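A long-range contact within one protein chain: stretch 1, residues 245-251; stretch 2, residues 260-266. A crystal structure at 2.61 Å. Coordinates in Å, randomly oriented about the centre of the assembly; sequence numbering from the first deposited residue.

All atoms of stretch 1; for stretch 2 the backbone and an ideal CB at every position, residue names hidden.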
# COMPACT_ATOMS: atom_id res chain seq x y z
N LEU A 245 -7.99 48.94 -11.22
CA LEU A 245 -8.85 47.79 -11.47
C LEU A 245 -10.27 48.05 -11.00
O LEU A 245 -11.23 47.81 -11.73
CB LEU A 245 -8.30 46.53 -10.79
CG LEU A 245 -9.27 45.35 -10.91
CD1 LEU A 245 -9.55 45.07 -12.38
CD2 LEU A 245 -8.72 44.13 -10.21
N LEU A 246 -10.42 48.56 -9.76
CA LEU A 246 -11.76 48.81 -9.24
C LEU A 246 -12.51 49.83 -10.09
O LEU A 246 -13.70 49.65 -10.40
CB LEU A 246 -11.70 49.27 -7.79
CG LEU A 246 -13.02 49.73 -7.17
CD1 LEU A 246 -14.07 48.64 -7.30
CD2 LEU A 246 -12.84 50.10 -5.70
N ASP A 247 -11.85 50.90 -10.50
CA ASP A 247 -12.52 51.86 -11.37
C ASP A 247 -12.90 51.20 -12.69
O ASP A 247 -14.00 51.41 -13.20
CB ASP A 247 -11.64 53.07 -11.62
CG ASP A 247 -12.42 54.26 -12.12
OD1 ASP A 247 -13.47 54.58 -11.50
OD2 ASP A 247 -12.00 54.85 -13.14
N PHE A 248 -11.99 50.40 -13.23
CA PHE A 248 -12.22 49.71 -14.50
C PHE A 248 -13.47 48.83 -14.43
O PHE A 248 -14.38 48.97 -15.24
CB PHE A 248 -10.97 48.91 -14.84
CG PHE A 248 -11.09 48.05 -16.06
CD1 PHE A 248 -11.29 48.60 -17.31
CD2 PHE A 248 -10.96 46.68 -15.95
CE1 PHE A 248 -11.38 47.80 -18.43
CE2 PHE A 248 -11.04 45.87 -17.07
CZ PHE A 248 -11.25 46.43 -18.31
N GLN A 249 -13.55 47.97 -13.41
CA GLN A 249 -14.69 47.08 -13.29
C GLN A 249 -15.99 47.84 -13.11
O GLN A 249 -17.03 47.45 -13.65
CB GLN A 249 -14.48 46.12 -12.12
CG GLN A 249 -13.23 45.25 -12.23
CD GLN A 249 -12.93 44.54 -10.92
OE1 GLN A 249 -12.83 45.19 -9.86
NE2 GLN A 249 -12.83 43.21 -10.97
N VAL A 250 -15.97 48.93 -12.34
CA VAL A 250 -17.22 49.66 -12.11
C VAL A 250 -17.67 50.33 -13.39
O VAL A 250 -18.87 50.37 -13.68
CB VAL A 250 -17.06 50.67 -10.97
CG1 VAL A 250 -18.39 51.38 -10.72
CG2 VAL A 250 -16.62 49.98 -9.71
N LYS A 251 -16.73 50.86 -14.16
CA LYS A 251 -17.10 51.51 -15.42
C LYS A 251 -17.50 50.49 -16.47
O LYS A 251 -18.34 50.78 -17.33
CB LYS A 251 -15.94 52.37 -15.93
CG LYS A 251 -15.87 53.71 -15.30
CD LYS A 251 -14.60 54.44 -15.70
CE LYS A 251 -14.46 55.74 -14.95
NZ LYS A 251 -13.22 56.45 -15.37
N UNK A 260 -21.38 52.75 -8.16
CA UNK A 260 -20.30 53.67 -7.84
C UNK A 260 -19.16 52.89 -7.19
O UNK A 260 -19.31 51.72 -6.85
CB UNK A 260 -20.79 54.79 -6.92
N UNK A 261 -18.03 53.56 -7.02
CA UNK A 261 -16.86 52.92 -6.41
C UNK A 261 -17.08 52.69 -4.92
O UNK A 261 -16.68 51.65 -4.37
CB UNK A 261 -15.61 53.77 -6.63
N UNK A 262 -17.74 53.64 -4.23
CA UNK A 262 -18.01 53.42 -2.81
C UNK A 262 -18.94 52.23 -2.59
O UNK A 262 -18.73 51.43 -1.68
CB UNK A 262 -18.62 54.68 -2.19
N UNK A 263 -19.99 52.11 -3.41
CA UNK A 263 -20.94 51.02 -3.21
C UNK A 263 -20.27 49.66 -3.40
O UNK A 263 -20.57 48.72 -2.66
CB UNK A 263 -22.12 51.16 -4.17
N UNK A 264 -19.36 49.55 -4.36
CA UNK A 264 -18.65 48.28 -4.54
C UNK A 264 -17.77 48.00 -3.33
O UNK A 264 -17.69 46.86 -2.85
CB UNK A 264 -17.81 48.30 -5.82
N UNK A 265 -17.10 49.04 -2.80
CA UNK A 265 -16.28 48.86 -1.61
C UNK A 265 -17.12 48.43 -0.42
O UNK A 265 -16.74 47.52 0.32
CB UNK A 265 -15.53 50.15 -1.28
N UNK A 266 -18.28 49.07 -0.22
CA UNK A 266 -19.17 48.65 0.85
C UNK A 266 -19.51 47.18 0.70
O UNK A 266 -19.36 46.39 1.65
CB UNK A 266 -20.44 49.50 0.86

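Position 260 comes right before a helix, with phi/psi of -121/171. Its CA-to-CB bond points away from stretch 1, and no atom of stretch 1 lies within 5.5 Å of the ideal CB. The site asks for an N-cap: Ser, Thr, Asp or Asn would suit. The residue is Thr-260. Its OG1 accepts from the backbone N of 263 at 3.2 Å, a nearly straight capping bond. Its backbone also meets stretch 1, with Thr-260 C 3.9 Å from Val-250 CG1.

Position 261 opens the helix, and its CA is 6.6 Å from the CA of Val-250. CB points sideways. From the ideal CB, Leu-246 CD2 is 4.7 Å away, Val-250 CG2 5.0 Å and Asp-247 OD1 5.4 Å. Two apolar side chains and a carboxylate edge are on offer. Val, Ile or Leu would use the apolar part; a polar group could look to the carboxylate, although that group already has a partner, since Lys-251 NZ forms a salt bridge with Asp-247 OD2 at 3.0 Å. The residue is Val-261, chi1 t. Its CG1 packs on Leu-246 CD2 at 3.6 Å. Its CG2 lies 4.2 Å from Val-250 CG2 and 3.9 Å from Asp-247 OD1, a contact without a hydrogen bond.

Position 262 points away, with nothing of stretch 1 near its CB. Many polar residues would do. Gln-262 makes a weak hydrogen bond to the side chain at 266.

Position 263 is out of reach of stretch 1. Its helical backbone sets little limit, and a polar or charged residue fits. Lys-263 touches stretch 1 nowhere; its backbone N serves the cap.

Position 264 is one helical turn after 260, and its CB points toward stretch 1. The ideal CB is 4.0 Å from Leu-246 CD1 and 4.4 Å from Val-250 CG2. No polar partner offers itself at this short range, so a compact apolar residue is expected: Val, Ala or perhaps Ile. Val-264, chi1 t, places CG1 3.5 Å from Leu-246 CD1 and CG2 3.9 Å from Val-250 CG2. Its two methyls thus meet different residues of stretch 1.

Position 265 points sideways, its ideal CB 5.2 Å from Leu-246 CD2. Leu or Met could cover that methyl, as could the aliphatic part of Lys, Arg or Gln. In Lys-265, CG lies 3.8 Å from Leu-246 CD2.

Position 266 is out of reach, and a polar residue is reasonable. It is Asp-266, whose OD1 accepts the weak bond from Gln-262 NE2 at 3.2 Å.

Stretch 2 260-266: TVQKVKD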
# COMPACT_ATOMS: atom_id res chain seq x y z
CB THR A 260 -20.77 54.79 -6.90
OG1 THR A 260 -20.90 54.27 -5.57
CG2 THR A 260 -22.09 55.37 -7.37
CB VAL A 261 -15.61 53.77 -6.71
CG1 VAL A 261 -14.44 53.34 -5.87
CG2 VAL A 261 -15.24 53.64 -8.15
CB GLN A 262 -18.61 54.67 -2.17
CG GLN A 262 -18.76 54.55 -0.63
CD GLN A 262 -17.42 54.38 0.09
OE1 GLN A 262 -16.68 55.34 0.30
NE2 GLN A 262 -17.10 53.13 0.48
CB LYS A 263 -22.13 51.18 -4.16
CG LYS A 263 -23.07 52.28 -3.74
CD LYS A 263 -24.28 52.38 -4.66
CE LYS A 263 -25.32 53.34 -4.06
NZ LYS A 263 -26.71 52.84 -4.18
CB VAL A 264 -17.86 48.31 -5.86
CG1 VAL A 264 -16.89 47.15 -5.95
CG2 VAL A 264 -18.81 48.25 -6.99
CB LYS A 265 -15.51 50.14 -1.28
CG LYS A 265 -14.52 50.58 -2.32
CD LYS A 265 -14.04 51.97 -2.03
CE LYS A 265 -12.63 52.20 -2.53
NZ LYS A 265 -12.35 53.67 -2.49
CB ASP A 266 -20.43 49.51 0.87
CG ASP A 266 -20.17 50.95 1.31
OD1 ASP A 266 -19.18 51.19 2.03
OD2 ASP A 266 -20.95 51.84 0.93
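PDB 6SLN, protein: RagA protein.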